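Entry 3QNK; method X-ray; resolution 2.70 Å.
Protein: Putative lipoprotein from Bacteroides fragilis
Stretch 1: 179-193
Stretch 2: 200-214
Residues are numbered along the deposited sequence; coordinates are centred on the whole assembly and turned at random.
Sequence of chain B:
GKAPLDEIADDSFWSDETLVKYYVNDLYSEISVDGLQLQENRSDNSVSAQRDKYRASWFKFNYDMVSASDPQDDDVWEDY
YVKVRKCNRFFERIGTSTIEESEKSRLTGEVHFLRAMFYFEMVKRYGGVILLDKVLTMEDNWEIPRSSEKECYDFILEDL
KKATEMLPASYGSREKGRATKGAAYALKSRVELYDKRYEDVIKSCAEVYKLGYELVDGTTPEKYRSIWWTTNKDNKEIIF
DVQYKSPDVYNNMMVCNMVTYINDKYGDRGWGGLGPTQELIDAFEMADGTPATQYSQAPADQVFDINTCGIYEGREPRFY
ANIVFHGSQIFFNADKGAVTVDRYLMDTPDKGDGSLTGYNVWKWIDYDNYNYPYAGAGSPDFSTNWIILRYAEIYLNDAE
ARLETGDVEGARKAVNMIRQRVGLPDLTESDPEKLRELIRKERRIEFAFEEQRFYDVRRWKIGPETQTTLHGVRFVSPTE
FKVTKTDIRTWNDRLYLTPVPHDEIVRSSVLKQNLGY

Stretch 1 (179-193) ATKGAAYALKSRVEL
Stretch 2 200-214: DVIKSCAEVYKLGYE

The helix that starts at Lys181 and the helix running on from Asp200 pack nearly antiparallel, with 160° between their N-to-C directions and a closest axial approach of 8.4 Å. Register is set by Ser189 opposite Val201 (CA to CA 4.6 Å) and Gly182 opposite Val208 (CA to CA 5.6 Å); backbone torsions in both helices lie near -62/-43.

Tyr185 covers the most surface. Its m rotamer (chi1 -87°, chi2 -67°) presents one ring face to Glu207 (m, m), whose CB lies 3.6 Å from the ring centroid, only 4° off the normal, a CH-pi contact. Tyr185 CB also meets CG2 of Val208 (t) at 3.6 Å.

Val201 (t) packs its CG2 against the opposing backbone, 3.6 Å from Ser189 O and 3.5 Å from Leu193 N, and reaches Glu192 CB at 3.6 Å.

Ser204 (m) is a knob among Tyr185, Lys188, Ser189 and Glu192. Its OG donates to Glu192 OE1 (2.7 Å) and accepts from Lys188 NZ (3.2 Å); because Lys188 NZ also forms a salt bridge with Glu192 OE2 (3.3 Å), the three polar groups form a closed network.

At the other end, Thr180 OG1 (p) caps its helix by accepting from Ala183 N (3.1 Å) and donates to Tyr213 OH (3.2 Å). Gly182 CA approaches Leu211 CD1 at 3.4 Å; an ideal CB there would lie 2.4 Å from Tyr213 OH, a clash.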

ATOM      1  N   ALA B 179     -17.618   4.421  18.619  1.00 64.89           N
ATOM      2  CA  ALA B 179     -18.767   3.654  18.153  1.00 62.98           C
ATOM      3  C   ALA B 179     -19.793   3.489  19.281  1.00 68.78           C
ATOM      4  O   ALA B 179     -19.436   3.138  20.405  1.00 71.83           O
ATOM      5  CB  ALA B 179     -18.306   2.298  17.671  1.00 62.89           C
ATOM      6  N   THR B 180     -21.067   3.732  18.981  1.00 62.75           N
ATOM      7  CA  THR B 180     -22.169   3.591  19.949  1.00 61.04           C
ATOM      8  C   THR B 180     -22.999   2.360  19.651  1.00 62.92           C
ATOM      9  O   THR B 180     -22.796   1.713  18.611  1.00 62.14           O
ATOM     10  CB  THR B 180     -23.071   4.833  19.899  1.00 57.72           C
ATOM     11  OG1 THR B 180     -23.470   5.117  18.532  1.00 59.81           O
ATOM     12  CG2 THR B 180     -22.412   6.045  20.561  1.00 48.70           C
ATOM     13  N   LYS B 181     -23.957   2.053  20.541  1.00 58.20           N
ATOM     14  CA  LYS B 181     -24.916   0.965  20.386  1.00 57.72           C
ATOM     15  C   LYS B 181     -25.712   1.233  19.088  1.00 61.37           C
ATOM     16  O   LYS B 181     -25.867   0.339  18.254  1.00 59.67           O
ATOM     17  CB  LYS B 181     -25.807   0.927  21.634  1.00 62.35           C
ATOM     18  CG  LYS B 181     -26.682  -0.294  21.847  1.00 74.77           C
ATOM     19  CD  LYS B 181     -27.530  -0.070  23.108  1.00 76.38           C
ATOM     20  CE  LYS B 181     -27.738  -1.316  23.939  1.00 98.49           C
ATOM     21  NZ  LYS B 181     -26.471  -1.868  24.524  1.00109.66           N
ATOM     22  N   GLY B 182     -26.079   2.500  18.888  1.00 59.38           N
ATOM     23  CA  GLY B 182     -26.781   2.991  17.712  1.00 57.96           C
ATOM     24  C   GLY B 182     -26.010   2.789  16.435  1.00 64.04           C
ATOM     25  O   GLY B 182     -26.581   2.323  15.445  1.00 64.56           O
ATOM     26  N   ALA B 183     -24.697   3.106  16.441  1.00 60.03           N
ATOM     27  CA  ALA B 183     -23.853   2.906  15.262  1.00 56.76           C
ATOM     28  C   ALA B 183     -23.846   1.431  14.861  1.00 59.32           C
ATOM     29  O   ALA B 183     -24.005   1.121  13.680  1.00 58.14           O
ATOM     30  CB  ALA B 183     -22.442   3.405  15.534  1.00 57.74           C
ATOM     31  N   ALA B 184     -23.743   0.520  15.849  1.00 57.96           N
ATOM     32  CA  ALA B 184     -23.734  -0.924  15.604  1.00 57.57           C
ATOM     33  C   ALA B 184     -25.069  -1.384  15.006  1.00 63.65           C
ATOM     34  O   ALA B 184     -25.058  -2.094  14.004  1.00 64.48           O
ATOM     35  CB  ALA B 184     -23.432  -1.676  16.882  1.00 59.01           C
ATOM     36  N   TYR B 185     -26.212  -0.933  15.571  1.00 59.02           N
ATOM     37  CA  TYR B 185     -27.531  -1.293  15.055  1.00 56.67           C
ATOM     38  C   TYR B 185     -27.742  -0.713  13.666  1.00 58.94           C
ATOM     39  O   TYR B 185     -28.259  -1.413  12.784  1.00 60.28           O
ATOM     40  CB  TYR B 185     -28.646  -0.837  16.004  1.00 57.68           C
ATOM     41  CG  TYR B 185     -28.989  -1.836  17.092  1.00 59.54           C
ATOM     42  CD1 TYR B 185     -29.568  -3.066  16.782  1.00 60.70           C
ATOM     43  CD2 TYR B 185     -28.826  -1.512  18.443  1.00 61.69           C
ATOM     44  CE1 TYR B 185     -29.888  -3.985  17.781  1.00 62.88           C
ATOM     45  CE2 TYR B 185     -29.184  -2.408  19.455  1.00 63.29           C
ATOM     46  CZ  TYR B 185     -29.716  -3.643  19.120  1.00 70.25           C
ATOM     47  OH  TYR B 185     -30.058  -4.535  20.114  1.00 70.40           O
ATOM     48  N   ALA B 186     -27.322   0.552  13.458  1.00 52.12           N
ATOM     49  CA  ALA B 186     -27.423   1.222  12.165  1.00 49.64           C
ATOM     50  C   ALA B 186     -26.591   0.473  11.098  1.00 52.51           C
ATOM     51  O   ALA B 186     -27.119   0.223  10.015  1.00 51.98           O
ATOM     52  CB  ALA B 186     -26.982   2.668  12.278  1.00 50.11           C
ATOM     53  N   LEU B 187     -25.350   0.041  11.421  1.00 48.77           N
ATOM     54  CA  LEU B 187     -24.558  -0.702  10.444  1.00 48.17           C
ATOM     55  C   LEU B 187     -25.203  -2.045  10.186  1.00 53.15           C
ATOM     56  O   LEU B 187     -25.296  -2.432   9.019  1.00 55.71           O
ATOM     57  CB  LEU B 187     -23.073  -0.863  10.844  1.00 48.77           C
ATOM     58  CG  LEU B 187     -22.086  -1.413   9.755  1.00 52.08           C
ATOM     59  CD1 LEU B 187     -22.110  -0.593   8.488  1.00 50.00           C
ATOM     60  CD2 LEU B 187     -20.662  -1.498  10.273  1.00 54.19           C
ATOM     61  N   LYS B 188     -25.734  -2.701  11.241  1.00 47.08           N
ATOM     62  CA  LYS B 188     -26.410  -3.994  11.173  1.00 46.75           C
ATOM     63  C   LYS B 188     -27.541  -3.937  10.157  1.00 54.10           C
ATOM     64  O   LYS B 188     -27.569  -4.778   9.255  1.00 53.66           O
ATOM     65  CB  LYS B 188     -26.932  -4.418  12.563  1.00 50.84           C
ATOM     66  CG  LYS B 188     -27.077  -5.919  12.789  1.00 54.36           C
ATOM     67  CD  LYS B 188     -27.238  -6.329  14.257  1.00 48.01           C
ATOM     68  CE  LYS B 188     -28.169  -7.526  14.423  1.00 64.93           C
ATOM     69  NZ  LYS B 188     -29.598  -7.146  14.699  1.00 87.21           N
ATOM     70  N   SER B 189     -28.418  -2.898  10.237  1.00 52.53           N
ATOM     71  CA  SER B 189     -29.563  -2.736   9.321  1.00 51.37           C
ATOM     72  C   SER B 189     -29.113  -2.639   7.849  1.00 57.24           C
ATOM     73  O   SER B 189     -29.782  -3.229   6.998  1.00 58.14           O
ATOM     74  CB  SER B 189     -30.416  -1.524   9.699  1.00 51.85           C
ATOM     75  OG  SER B 189     -29.830  -0.272   9.378  1.00 54.30           O
ATOM     76  N   ARG B 190     -27.989  -1.936   7.542  1.00 51.90           N
ATOM     77  CA  ARG B 190     -27.494  -1.838   6.162  1.00 50.22           C
ATOM     78  C   ARG B 190     -26.947  -3.174   5.684  1.00 53.86           C
ATOM     79  O   ARG B 190     -27.314  -3.605   4.585  1.00 51.84           O
ATOM     80  CB  ARG B 190     -26.422  -0.767   6.026  1.00 49.95           C
ATOM     81  CG  ARG B 190     -26.138  -0.439   4.573  1.00 56.12           C
ATOM     82  CD  ARG B 190     -24.791   0.206   4.440  1.00 61.61           C
ATOM     83  NE  ARG B 190     -24.806   1.563   4.977  1.00 60.46           N
ATOM     84  CZ  ARG B 190     -23.764   2.384   4.983  1.00 72.42           C
ATOM     85  NH1 ARG B 190     -22.594   1.988   4.493  1.00 74.23           N
ATOM     86  NH2 ARG B 190     -23.878   3.606   5.486  1.00 45.76           N
ATOM     87  N   VAL B 191     -26.077  -3.841   6.521  1.00 51.73           N
ATOM     88  CA  VAL B 191     -25.501  -5.166   6.238  1.00 51.06           C
ATOM     89  C   VAL B 191     -26.653  -6.196   5.985  1.00 54.41           C
ATOM     90  O   VAL B 191     -26.597  -6.953   5.006  1.00 54.62           O
ATOM     91  CB  VAL B 191     -24.541  -5.615   7.360  1.00 55.99           C
ATOM     92  CG1 VAL B 191     -24.001  -7.009   7.097  1.00 56.22           C
ATOM     93  CG2 VAL B 191     -23.384  -4.643   7.491  1.00 55.94           C
ATOM     94  N   GLU B 192     -27.710  -6.154   6.808  1.00 48.67           N
ATOM     95  CA  GLU B 192     -28.878  -7.015   6.663  1.00 49.53           C
ATOM     96  C   GLU B 192     -29.653  -6.700   5.376  1.00 56.49           C
ATOM     97  O   GLU B 192     -30.150  -7.615   4.722  1.00 59.26           O
ATOM     98  CB  GLU B 192     -29.815  -6.896   7.878  1.00 51.63           C
ATOM     99  CG  GLU B 192     -29.266  -7.483   9.177  1.00 55.99           C
ATOM    100  CD  GLU B 192     -29.956  -7.057  10.470  1.00 75.86           C
ATOM    101  OE1 GLU B 192     -30.489  -5.926  10.518  1.00 71.47           O
ATOM    102  OE2 GLU B 192     -29.944  -7.843  11.447  1.00 66.22           O
ATOM    103  N   LEU B 193     -29.739  -5.414   4.993  1.00 51.02           N
ATOM    104  CA  LEU B 193     -30.439  -4.992   3.780  1.00 47.99           C
ATOM    105  C   LEU B 193     -29.677  -5.454   2.535  1.00 50.46           C
ATOM    106  O   LEU B 193     -30.286  -5.930   1.563  1.00 50.78           O
ATOM    107  CB  LEU B 193     -30.632  -3.462   3.777  1.00 46.76           C
ATOM    108  CG  LEU B 193     -31.465  -2.856   2.634  1.00 49.55           C
ATOM    109  CD1 LEU B 193     -32.922  -3.312   2.698  1.00 50.19           C
ATOM    110  CD2 LEU B 193     -31.381  -1.362   2.646  1.00 50.32           C
ATOM    111  N   ASP B 200     -35.125  -8.876   9.587  1.00 55.04           N
ATOM    112  CA  ASP B 200     -34.063  -8.441  10.498  1.00 55.46           C
ATOM    113  C   ASP B 200     -33.814  -6.935  10.432  1.00 60.04           C
ATOM    114  O   ASP B 200     -33.640  -6.330  11.489  1.00 60.70           O
ATOM    115  CB  ASP B 200     -32.756  -9.196  10.234  1.00 57.27           C
ATOM    116  CG  ASP B 200     -32.818 -10.678  10.543  1.00 77.59           C
ATOM    117  OD1 ASP B 200     -33.053 -11.040  11.735  1.00 79.15           O
ATOM    118  OD2 ASP B 200     -32.650 -11.481   9.603  1.00 88.56           O
ATOM    119  N   VAL B 201     -33.800  -6.326   9.207  1.00 55.64           N
ATOM    120  CA  VAL B 201     -33.603  -4.883   8.992  1.00 54.59           C
ATOM    121  C   VAL B 201     -34.575  -4.075   9.852  1.00 58.34           C
ATOM    122  O   VAL B 201     -34.140  -3.171  10.565  1.00 58.26           O
ATOM    123  CB  VAL B 201     -33.752  -4.476   7.507  1.00 58.45           C
ATOM    124  CG1 VAL B 201     -33.570  -2.971   7.316  1.00 57.91           C
ATOM    125  CG2 VAL B 201     -32.782  -5.227   6.622  1.00 57.80           C
ATOM    126  N   ILE B 202     -35.887  -4.434   9.786  1.00 53.03           N
ATOM    127  CA  ILE B 202     -36.993  -3.802  10.493  1.00 51.83           C
ATOM    128  C   ILE B 202     -36.740  -3.797  12.013  1.00 56.31           C
ATOM    129  O   ILE B 202     -36.984  -2.775  12.668  1.00 56.31           O
ATOM    130  CB  ILE B 202     -38.336  -4.498  10.122  1.00 54.57           C
ATOM    131  CG1 ILE B 202     -38.612  -4.357   8.614  1.00 52.81           C
ATOM    132  CG2 ILE B 202     -39.506  -3.929  10.968  1.00 55.96           C
ATOM    133  CD1 ILE B 202     -39.592  -5.322   8.027  1.00 53.34           C
ATOM    134  N   LYS B 203     -36.237  -4.923  12.544  1.00 53.24           N
ATOM    135  CA  LYS B 203     -35.932  -5.110  13.956  1.00 53.60           C
ATOM    136  C   LYS B 203     -34.763  -4.213  14.358  1.00 60.38           C
ATOM    137  O   LYS B 203     -34.849  -3.527  15.384  1.00 63.08           O
ATOM    138  CB  LYS B 203     -35.637  -6.580  14.262  1.00 55.07           C
ATOM    139  CG  LYS B 203     -36.876  -7.488  14.228  1.00 66.32           C
ATOM    140  CD  LYS B 203     -36.653  -8.814  14.981  1.00 73.01           C
ATOM    141  CE  LYS B 203     -37.277 -10.027  14.328  1.00 76.31           C
ATOM    142  NZ  LYS B 203     -36.253 -10.918  13.695  1.00 87.91           N
ATOM    143  N   SER B 204     -33.698  -4.169  13.527  1.00 55.70           N
ATOM    144  CA  SER B 204     -32.524  -3.321  13.764  1.00 55.02           C
ATOM    145  C   SER B 204     -32.889  -1.825  13.762  1.00 59.48           C
ATOM    146  O   SER B 204     -32.454  -1.091  14.651  1.00 60.25           O
ATOM    147  CB  SER B 204     -31.450  -3.601  12.731  1.00 55.19           C
ATOM    148  OG  SER B 204     -30.955  -4.908  12.937  1.00 66.38           O
ATOM    149  N   CYS B 205     -33.738  -1.403  12.808  1.00 55.02           N
ATOM    150  CA  CYS B 205     -34.233  -0.035  12.670  1.00 53.88           C
ATOM    151  C   CYS B 205     -35.055   0.353  13.892  1.00 61.70           C
ATOM    152  O   CYS B 205     -34.889   1.464  14.399  1.00 64.06           O
ATOM    153  CB  CYS B 205     -35.050   0.117  11.390  1.00 52.69           C
ATOM    154  SG  CYS B 205     -34.083   0.013   9.873  1.00 54.44           S
ATOM    155  N   ALA B 206     -35.905  -0.576  14.397  1.00 58.82           N
ATOM    156  CA  ALA B 206     -36.769  -0.360  15.576  1.00 59.71           C
ATOM    157  C   ALA B 206     -35.926   0.018  16.801  1.00 67.81           C
ATOM    158  O   ALA B 206     -36.341   0.848  17.618  1.00 68.09           O
ATOM    159  CB  ALA B 206     -37.596  -1.606  15.862  1.00 60.18           C
ATOM    160  N   GLU B 207     -34.711  -0.560  16.882  1.00 64.34           N
ATOM    161  CA  GLU B 207     -33.788  -0.307  17.969  1.00 64.04           C
ATOM    162  C   GLU B 207     -33.204   1.106  17.912  1.00 66.13           C
ATOM    163  O   GLU B 207     -33.118   1.762  18.942  1.00 68.82           O
ATOM    164  CB  GLU B 207     -32.673  -1.358  17.979  1.00 64.82           C
ATOM    165  CG  GLU B 207     -33.158  -2.724  18.430  1.00 70.96           C
ATOM    166  CD  GLU B 207     -33.903  -2.775  19.746  1.00 83.98           C
ATOM    167  OE1 GLU B 207     -33.478  -2.101  20.715  1.00 83.58           O
ATOM    168  OE2 GLU B 207     -34.921  -3.498  19.800  1.00 74.40           O
ATOM    169  N   VAL B 208     -32.849   1.588  16.722  1.00 59.28           N
ATOM    170  CA  VAL B 208     -32.268   2.919  16.528  1.00 57.73           C
ATOM    171  C   VAL B 208     -33.316   4.026  16.826  1.00 63.29           C
ATOM    172  O   VAL B 208     -32.966   5.087  17.380  1.00 63.66           O
ATOM    173  CB  VAL B 208     -31.657   3.049  15.116  1.00 58.08           C
ATOM    174  CG1 VAL B 208     -30.906   4.370  14.954  1.00 57.22           C
ATOM    175  CG2 VAL B 208     -30.732   1.881  14.829  1.00 56.72           C
ATOM    176  N   TYR B 209     -34.608   3.737  16.524  1.00 58.92           N
ATOM    177  CA  TYR B 209     -35.699   4.679  16.771  1.00 58.81           C
ATOM    178  C   TYR B 209     -35.857   4.993  18.271  1.00 66.34           C
ATOM    179  O   TYR B 209     -36.360   6.066  18.637  1.00 68.30           O
ATOM    180  CB  TYR B 209     -37.023   4.140  16.215  1.00 58.33           C
ATOM    181  CG  TYR B 209     -37.097   4.003  14.706  1.00 56.57           C
ATOM    182  CD1 TYR B 209     -36.661   5.029  13.864  1.00 56.12           C
ATOM    183  CD2 TYR B 209     -37.679   2.884  14.118  1.00 57.11           C
ATOM    184  CE1 TYR B 209     -36.770   4.923  12.474  1.00 54.79           C
ATOM    185  CE2 TYR B 209     -37.752   2.748  12.730  1.00 56.86           C
ATOM    186  CZ  TYR B 209     -37.307   3.774  11.909  1.00 61.43           C
ATOM    187  OH  TYR B 209     -37.409   3.634  10.541  1.00 57.53           O
ATOM    188  N   LYS B 210     -35.398   4.071  19.127  1.00 61.82           N
ATOM    189  CA  LYS B 210     -35.473   4.180  20.576  1.00 63.59           C
ATOM    190  C   LYS B 210     -34.255   4.908  21.192  1.00 70.14           C
ATOM    191  O   LYS B 210     -34.309   5.288  22.371  1.00 73.48           O
ATOM    192  CB  LYS B 210     -35.573   2.760  21.194  1.00 65.92           C
ATOM    193  CG  LYS B 210     -36.811   1.965  20.796  1.00 75.60           C
ATOM    194  CD  LYS B 210     -36.748   0.534  21.327  1.00 85.92           C
ATOM    195  CE  LYS B 210     -37.668  -0.390  20.556  1.00107.16           C
ATOM    196  NZ  LYS B 210     -37.454  -1.815  20.932  1.00117.35           N
ATOM    197  N   LEU B 211     -33.180   5.101  20.416  1.00 63.99           N
ATOM    198  CA  LEU B 211     -31.919   5.635  20.930  1.00 63.63           C
ATOM    199  C   LEU B 211     -31.768   7.173  20.896  1.00 67.05           C
ATOM    200  O   LEU B 211     -30.649   7.684  21.095  1.00 66.59           O
ATOM    201  CB  LEU B 211     -30.751   4.962  20.191  1.00 62.25           C
ATOM    202  CG  LEU B 211     -30.604   3.487  20.531  1.00 65.95           C
ATOM    203  CD1 LEU B 211     -29.657   2.799  19.602  1.00 63.26           C
ATOM    204  CD2 LEU B 211     -30.242   3.280  21.999  1.00 68.16           C
ATOM    205  N   GLY B 212     -32.886   7.883  20.741  1.00 62.02           N
ATOM    206  CA  GLY B 212     -32.887   9.339  20.744  1.00 61.55           C
ATOM    207  C   GLY B 212     -32.191  10.052  19.595  1.00 66.31           C
ATOM    208  O   GLY B 212     -31.671  11.156  19.776  1.00 66.08           O
ATOM    209  N   TYR B 213     -32.168   9.460  18.396  1.00 63.60           N
ATOM    210  CA  TYR B 213     -31.621  10.214  17.266  1.00 62.51           C
ATOM    211  C   TYR B 213     -32.758  11.108  16.705  1.00 67.15           C
ATOM    212  O   TYR B 213     -33.923  10.892  17.030  1.00 68.85           O
ATOM    213  CB  TYR B 213     -31.015   9.278  16.202  1.00 61.36           C
ATOM    214  CG  TYR B 213     -29.753   8.580  16.658  1.00 59.74           C
ATOM    215  CD1 TYR B 213     -28.537   9.259  16.709  1.00 60.15           C
ATOM    216  CD2 TYR B 213     -29.772   7.247  17.040  1.00 60.48           C
ATOM    217  CE1 TYR B 213     -27.379   8.639  17.160  1.00 59.06           C
ATOM    218  CE2 TYR B 213     -28.614   6.607  17.477  1.00 61.68           C
ATOM    219  CZ  TYR B 213     -27.416   7.307  17.536  1.00 67.85           C
ATOM    220  OH  TYR B 213     -26.249   6.685  17.925  1.00 70.27           O
ATOM    221  N   GLU B 214     -32.435  12.129  15.938  1.00 62.84           N
ATOM    222  CA  GLU B 214     -33.456  13.022  15.394  1.00 63.09           C
ATOM    223  C   GLU B 214     -32.987  13.580  14.054  1.00 63.69           C
ATOM    224  O   GLU B 214     -31.809  13.920  13.920  1.00 64.67           O
ATOM    225  CB  GLU B 214     -33.737  14.154  16.402  1.00 66.77           C
ATOM    226  CG  GLU B 214     -35.062  14.879  16.241  1.00 85.60           C
ATOM    227  CD  GLU B 214     -35.134  16.159  17.054  1.00114.05           C
ATOM    228  OE1 GLU B 214     -34.963  16.091  18.298  1.00 92.15           O
ATOM    229  OE2 GLU B 214     -35.307  17.237  16.435  1.00112.18           O
TER